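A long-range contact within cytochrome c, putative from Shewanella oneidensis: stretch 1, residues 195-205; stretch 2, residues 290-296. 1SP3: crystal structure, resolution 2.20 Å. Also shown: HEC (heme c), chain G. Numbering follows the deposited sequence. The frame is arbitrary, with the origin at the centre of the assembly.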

ATOM      1  N   ASN A 195      -9.862  -3.743   6.010  1.00 34.25           N
ATOM      2  CA  ASN A 195      -8.675  -3.927   6.879  1.00 35.98           C
ATOM      3  C   ASN A 195      -7.395  -3.888   6.067  1.00 36.86           C
ATOM      4  O   ASN A 195      -7.236  -4.715   5.105  1.00 37.05           O
ATOM      5  CB  ASN A 195      -8.684  -5.331   7.534  1.00 34.76           C
ATOM      6  CG  ASN A 195      -9.824  -5.525   8.574  1.00 38.61           C
ATOM      7  OD1 ASN A 195     -10.494  -4.570   8.962  1.00 32.36           O
ATOM      8  ND2 ASN A 195     -10.029  -6.785   9.022  1.00 35.91           N
ATOM      9  N   ALA A 196      -6.459  -2.998   6.448  1.00 35.96           N
ATOM     10  CA  ALA A 196      -5.075  -3.139   5.969  1.00 36.02           C
ATOM     11  C   ALA A 196      -4.488  -4.383   6.646  1.00 34.62           C
ATOM     12  O   ALA A 196      -4.940  -4.768   7.731  1.00 34.38           O
ATOM     13  CB  ALA A 196      -4.264  -1.933   6.399  1.00 35.89           C
ATOM     14  N   MET A 197      -3.433  -4.953   6.090  1.00 35.47           N
ATOM     15  CA  MET A 197      -2.746  -6.081   6.738  1.00 35.13           C
ATOM     16  C   MET A 197      -2.398  -5.760   8.196  1.00 35.64           C
ATOM     17  O   MET A 197      -1.911  -4.674   8.477  1.00 32.65           O
ATOM     18  CB  MET A 197      -1.434  -6.372   6.050  1.00 36.12           C
ATOM     19  CG  MET A 197      -0.856  -7.722   6.441  1.00 35.29           C
ATOM     20  SD  MET A 197       0.694  -8.068   5.567  1.00 41.33           S
ATOM     21  CE  MET A 197       0.829  -6.765   4.654  1.00 42.01           C
ATOM     22  N   GLY A 198      -2.665  -6.722   9.084  1.00 36.34           N
ATOM     23  CA  GLY A 198      -2.314  -6.639  10.477  1.00 38.69           C
ATOM     24  C   GLY A 198      -3.292  -5.844  11.328  1.00 41.35           C
ATOM     25  O   GLY A 198      -3.074  -5.719  12.529  1.00 39.48           O
ATOM     26  N   VAL A 199      -4.358  -5.329  10.723  1.00 44.40           N
ATOM     27  CA  VAL A 199      -5.490  -4.774  11.474  1.00 51.28           C
ATOM     28  C   VAL A 199      -6.715  -5.751  11.525  1.00 55.41           C
ATOM     29  O   VAL A 199      -6.976  -6.467  10.538  1.00 57.04           O
ATOM     30  CB  VAL A 199      -5.914  -3.485  10.814  1.00 52.62           C
ATOM     31  CG1 VAL A 199      -7.295  -3.037  11.350  1.00 52.63           C
ATOM     32  CG2 VAL A 199      -4.763  -2.436  10.913  1.00 48.54           C
ATOM     33  N   SER A 200      -7.438  -5.794  12.660  1.00 60.91           N
ATOM     34  CA  SER A 200      -8.506  -6.817  12.922  1.00 65.24           C
ATOM     35  C   SER A 200      -9.896  -6.181  13.275  1.00 68.31           C
ATOM     36  O   SER A 200     -10.153  -5.106  12.697  1.00 68.44           O
ATOM     37  CB  SER A 200      -8.012  -7.914  13.884  1.00 66.25           C
ATOM     38  OG  SER A 200      -7.622  -9.118  13.186  1.00 67.46           O
ATOM     39  N   PRO A 201     -10.782  -6.668  14.194  1.00 71.28           N
ATOM     40  CA  PRO A 201     -10.543  -7.511  15.409  1.00 73.02           C
ATOM     41  C   PRO A 201     -10.512  -9.103  15.393  1.00 74.66           C
ATOM     42  O   PRO A 201      -9.439  -9.772  15.344  1.00 75.01           O
ATOM     43  CB  PRO A 201     -11.720  -7.087  16.314  1.00 72.82           C
ATOM     44  CG  PRO A 201     -12.853  -6.811  15.335  1.00 72.27           C
ATOM     45  CD  PRO A 201     -12.209  -6.278  14.089  1.00 71.07           C
ATOM     46  N   GLY A 202     -11.711  -9.684  15.574  1.00 75.46           N
ATOM     47  CA  GLY A 202     -12.018 -11.066  15.194  1.00 74.54           C
ATOM     48  C   GLY A 202     -12.791 -11.154  13.856  1.00 73.33           C
ATOM     49  O   GLY A 202     -13.828 -11.864  13.740  1.00 73.79           O
ATOM     50  N   GLY A 203     -12.314 -10.396  12.867  1.00 71.03           N
ATOM     51  CA  GLY A 203     -12.646 -10.621  11.469  1.00 67.71           C
ATOM     52  C   GLY A 203     -11.358 -10.274  10.725  1.00 65.43           C
ATOM     53  O   GLY A 203     -11.015  -9.081  10.690  1.00 63.85           O
ATOM     54  N   ILE A 204     -10.644 -11.298  10.190  1.00 63.52           N
ATOM     55  CA  ILE A 204      -9.391 -11.114   9.386  1.00 61.33           C
ATOM     56  C   ILE A 204      -9.676 -10.151   8.228  1.00 60.58           C
ATOM     57  O   ILE A 204      -8.876  -9.238   7.911  1.00 60.01           O
ATOM     58  CB  ILE A 204      -8.767 -12.473   8.792  1.00 61.38           C
ATOM     59  CG1 ILE A 204      -8.324 -13.501   9.879  1.00 59.96           C
ATOM     60  CG2 ILE A 204      -7.612 -12.139   7.832  1.00 57.46           C
ATOM     61  CD1 ILE A 204      -7.599 -14.785   9.302  1.00 54.93           C
ATOM     62  N   ASP A 205     -10.835 -10.373   7.610  1.00 58.91           N
ATOM     63  CA  ASP A 205     -11.321  -9.530   6.533  1.00 57.67           C
ATOM     64  C   ASP A 205     -12.653  -8.967   6.954  1.00 56.59           C
ATOM     65  O   ASP A 205     -13.611  -9.723   7.043  1.00 57.86           O
ATOM     66  CB  ASP A 205     -11.478 -10.358   5.255  1.00 57.50           C
ATOM     67  CG  ASP A 205     -10.126 -10.789   4.642  1.00 58.03           C
ATOM     68  OD1 ASP A 205      -9.094 -10.228   5.044  1.00 61.11           O
ATOM     69  OD2 ASP A 205      -9.994 -11.687   3.776  1.00 55.33           O
TER
HETATM   70 FE   HEC G 805     -10.132  -3.301  -1.943  1.00 30.02          FE
HETATM   71  CHA HEC G 805      -8.267  -4.415   0.707  1.00 26.92           C
HETATM   72  CHB HEC G 805      -8.301  -0.493  -2.050  1.00 21.76           C
HETATM   73  CHC HEC G 805     -11.840  -2.337  -4.838  1.00 23.66           C
HETATM   74  CHD HEC G 805     -12.117  -6.046  -1.739  1.00 26.45           C
HETATM   75  NA  HEC G 805      -8.507  -2.566  -0.908  1.00 25.83           N
HETATM   76  C1A HEC G 805      -7.940  -3.175   0.180  1.00 26.91           C
HETATM   77  C2A HEC G 805      -6.915  -2.326   0.678  1.00 29.87           C
HETATM   78  C3A HEC G 805      -6.904  -1.241  -0.089  1.00 27.66           C
HETATM   79  C4A HEC G 805      -7.910  -1.403  -1.121  1.00 23.51           C
HETATM   80  CMA HEC G 805      -5.954  -0.036   0.046  1.00 25.93           C
HETATM   81  CAA HEC G 805      -5.995  -2.680   1.864  1.00 28.70           C
HETATM   82  CBA HEC G 805      -4.844  -3.516   1.225  1.00 31.52           C
HETATM   83  CGA HEC G 805      -3.806  -3.692   2.329  1.00 40.30           C
HETATM   84  O1A HEC G 805      -3.163  -2.648   2.688  1.00 40.52           O
HETATM   85  O2A HEC G 805      -3.622  -4.842   2.873  1.00 38.24           O
HETATM   86  NB  HEC G 805     -10.130  -1.758  -3.165  1.00 24.85           N
HETATM   87  C1B HEC G 805      -9.271  -0.667  -3.011  1.00 26.97           C
HETATM   88  C2B HEC G 805      -9.465   0.235  -4.116  1.00 23.96           C
HETATM   89  C3B HEC G 805     -10.426  -0.293  -4.899  1.00 26.53           C
HETATM   90  C4B HEC G 805     -10.872  -1.522  -4.314  1.00 25.29           C
HETATM   91  CMB HEC G 805      -8.685   1.571  -4.328  1.00 25.96           C
HETATM   92  CAB HEC G 805     -10.964   0.296  -6.253  1.00 29.34           C
HETATM   93  CBB HEC G 805     -10.067   0.470  -7.292  1.00 21.82           C
HETATM   94  NC  HEC G 805     -11.681  -4.040  -3.096  1.00 25.40           N
HETATM   95  C1C HEC G 805     -12.252  -3.442  -4.187  1.00 24.44           C
HETATM   96  C2C HEC G 805     -13.355  -4.224  -4.584  1.00 27.19           C
HETATM   97  C3C HEC G 805     -13.422  -5.267  -3.720  1.00 22.11           C
HETATM   98  C4C HEC G 805     -12.377  -5.140  -2.773  1.00 23.57           C
HETATM   99  CMC HEC G 805     -14.243  -3.803  -5.816  1.00 21.47           C
HETATM  100  CAC HEC G 805     -14.499  -6.420  -3.644  1.00 27.92           C
HETATM  101  CBC HEC G 805     -14.889  -7.072  -4.805  1.00 30.20           C
HETATM  102  ND  HEC G 805     -10.206  -4.944  -0.733  1.00 23.44           N
HETATM  103  C1D HEC G 805     -11.094  -6.008  -0.810  1.00 24.45           C
HETATM  104  C2D HEC G 805     -10.814  -7.024   0.184  1.00 17.14           C
HETATM  105  C3D HEC G 805      -9.699  -6.494   0.956  1.00 23.83           C
HETATM  106  C4D HEC G 805      -9.325  -5.230   0.295  1.00 28.62           C
HETATM  107  CMD HEC G 805     -11.549  -8.416   0.484  1.00 21.86           C
HETATM  108  CAD HEC G 805      -9.009  -7.176   2.192  1.00 25.43           C
HETATM  109  CBD HEC G 805      -9.451  -6.278   3.362  1.00 25.55           C
HETATM  110  CGD HEC G 805     -10.779  -6.659   3.982  1.00 32.67           C
HETATM  111  O1D HEC G 805     -11.172  -5.995   4.947  1.00 35.23           O
HETATM  112  O2D HEC G 805     -11.410  -7.696   3.590  1.00 33.97           O
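Stretch 2 290-296: WYNGTAN

The apolar centre of the contact is built around Tyr-291, the last residue of a strand that begins earlier in the chain. Its CA-to-CB bond points toward stretch 1, and with chi1 t aliphatic groups pack against its ring: Ile-204 CG2 lies 3.5 Å from Tyr-291 CE2, and Met-197 CG lies 3.9 Å from Tyr-291 CE1. Both approach obliquely. The extended, unbranched start of the methionine side chain also reaches the next strand, with Met-197 CG 4.1 Å from Ala-295 CB. Ile-204 covers the turn beyond the tyrosine, its CD1 3.7 Å from Asn-292 C.

Between the two strand segments, stretch 2 turns through Asn-292 and Gly-293, and here the backbones come close: the CA atoms of Gly-198 and Thr-294 are 4.1 Å apart. Stretch 1 has no regular helix or strand, but Ala-196 to Val-199 form a type II beta turn, closed by Val-199 N to Ala-196 O at 3.1 Å. Glycine suits both backbones. Gly-198 has positive phi, and a CB there would clash with Ala-295 CB; a CB on Gly-293 would strike Ser-200 OG and jam against the preceding carbonyl. This closeness allows a CA-H...O contact from Gly-198 CA to Gly-293 O, 3.4 Å. Asn-292 OD1 steadies the turn by accepting from Thr-294 N at 2.7 Å and Thr-294 OG1 at 2.6 Å.

At its hydroxyl, the tyrosine becomes polar. Gly-198 N, near the ring plane, donates an almost linear hydrogen bond to Tyr-291 OH at 2.8 Å. Tyr-291 OH in turn donates its own proton to water 2 (2.7 Å), and water 2 donates to Val-199 O (2.8 Å) and Ile-204 O (2.7 Å), tying both limbs of stretch 1 to the tyrosine hydroxyl. Water 1 links Gly-198 O (2.5 Å) to Ala-295 N (2.9 Å).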

ATOM      1  N   TRP A 290       0.772 -18.506   5.868  1.00 24.30           N
ATOM      2  CA  TRP A 290      -0.167 -18.443   6.966  1.00 25.45           C
ATOM      3  C   TRP A 290      -0.439 -17.021   7.411  1.00 26.38           C
ATOM      4  O   TRP A 290       0.494 -16.205   7.606  1.00 26.61           O
ATOM      5  CB  TRP A 290       0.279 -19.293   8.179  1.00 27.03           C
ATOM      6  CG  TRP A 290       0.300 -20.756   7.867  1.00 24.73           C
ATOM      7  CD1 TRP A 290       1.405 -21.549   7.652  1.00 21.00           C
ATOM      8  CD2 TRP A 290      -0.843 -21.574   7.626  1.00 25.44           C
ATOM      9  NE1 TRP A 290       1.010 -22.823   7.314  1.00 24.20           N
ATOM     10  CE2 TRP A 290      -0.365 -22.860   7.259  1.00 24.58           C
ATOM     11  CE3 TRP A 290      -2.242 -21.340   7.651  1.00 23.32           C
ATOM     12  CZ2 TRP A 290      -1.212 -23.913   6.998  1.00 24.52           C
ATOM     13  CZ3 TRP A 290      -3.071 -22.368   7.416  1.00 22.84           C
ATOM     14  CH2 TRP A 290      -2.570 -23.641   7.071  1.00 26.80           C
ATOM     15  N   TYR A 291      -1.724 -16.708   7.571  1.00 25.81           N
ATOM     16  CA  TYR A 291      -2.071 -15.393   8.061  1.00 24.03           C
ATOM     17  C   TYR A 291      -3.273 -15.504   8.940  1.00 24.69           C
ATOM     18  O   TYR A 291      -4.329 -15.965   8.491  1.00 23.16           O
ATOM     19  CB  TYR A 291      -2.358 -14.436   6.878  1.00 25.06           C
ATOM     20  CG  TYR A 291      -2.762 -12.981   7.232  1.00 25.06           C
ATOM     21  CD1 TYR A 291      -1.931 -12.154   8.018  1.00 26.08           C
ATOM     22  CD2 TYR A 291      -3.977 -12.448   6.779  1.00 28.84           C
ATOM     23  CE1 TYR A 291      -2.309 -10.840   8.319  1.00 26.75           C
ATOM     24  CE2 TYR A 291      -4.364 -11.102   7.085  1.00 28.39           C
ATOM     25  CZ  TYR A 291      -3.483 -10.318   7.834  1.00 27.65           C
ATOM     26  OH  TYR A 291      -3.886  -9.043   8.175  1.00 32.79           O
ATOM     27  N   ASN A 292      -3.149 -14.965  10.156  1.00 25.87           N
ATOM     28  CA  ASN A 292      -4.275 -14.952  11.132  1.00 28.66           C
ATOM     29  C   ASN A 292      -4.833 -13.576  11.453  1.00 30.78           C
ATOM     30  O   ASN A 292      -5.553 -13.411  12.445  1.00 31.46           O
ATOM     31  CB  ASN A 292      -3.822 -15.577  12.473  1.00 28.26           C
ATOM     32  CG  ASN A 292      -2.724 -14.720  13.188  1.00 30.71           C
ATOM     33  OD1 ASN A 292      -2.498 -13.542  12.836  1.00 36.95           O
ATOM     34  ND2 ASN A 292      -2.028 -15.317  14.127  1.00 28.43           N
ATOM     35  N   GLY A 293      -4.553 -12.578  10.625  1.00 32.20           N
ATOM     36  CA  GLY A 293      -5.092 -11.263  10.944  1.00 33.02           C
ATOM     37  C   GLY A 293      -4.036 -10.360  11.625  1.00 33.85           C
ATOM     38  O   GLY A 293      -4.199  -9.156  11.707  1.00 33.70           O
ATOM     39  N   THR A 294      -2.940 -10.926  12.115  1.00 33.42           N
ATOM     40  CA  THR A 294      -1.923 -10.053  12.672  1.00 33.75           C
ATOM     41  C   THR A 294      -0.647 -10.124  11.843  1.00 32.75           C
ATOM     42  O   THR A 294      -0.387 -11.115  11.119  1.00 31.93           O
ATOM     43  CB  THR A 294      -1.624 -10.355  14.207  1.00 33.77           C
ATOM     44  OG1 THR A 294      -1.315 -11.723  14.315  1.00 41.44           O
ATOM     45  CG2 THR A 294      -2.881 -10.340  15.023  1.00 34.83           C
ATOM     46  N   ALA A 295       0.157  -9.065  11.961  1.00 30.51           N
ATOM     47  CA  ALA A 295       1.345  -8.952  11.191  1.00 31.04           C
ATOM     48  C   ALA A 295       2.448  -8.382  12.128  1.00 32.43           C
ATOM     49  O   ALA A 295       2.192  -7.601  13.086  1.00 32.90           O
ATOM     50  CB  ALA A 295       1.087  -8.010  10.014  1.00 29.27           C
ATOM     51  N   ASN A 296       3.665  -8.775  11.860  1.00 31.00           N
ATOM     52  CA  ASN A 296       4.759  -8.096  12.498  1.00 31.26           C
ATOM     53  C   ASN A 296       5.214  -6.896  11.671  1.00 31.68           C
ATOM     54  O   ASN A 296       5.069  -6.892  10.446  1.00 31.28           O
ATOM     55  CB  ASN A 296       5.927  -9.065  12.799  1.00 30.76           C
ATOM     56  CG  ASN A 296       6.647  -8.684  14.115  1.00 32.73           C
ATOM     57  OD1 ASN A 296       6.395  -7.586  14.676  1.00 31.89           O
ATOM     58  ND2 ASN A 296       7.493  -9.561  14.611  1.00 31.90           N
TER
HETATM   59  O   HOH W   1      -0.920  -6.746  13.419  1.00 27.37           O
HETATM   60  O   HOH W   2      -6.471  -8.236   8.491  1.00 45.83           O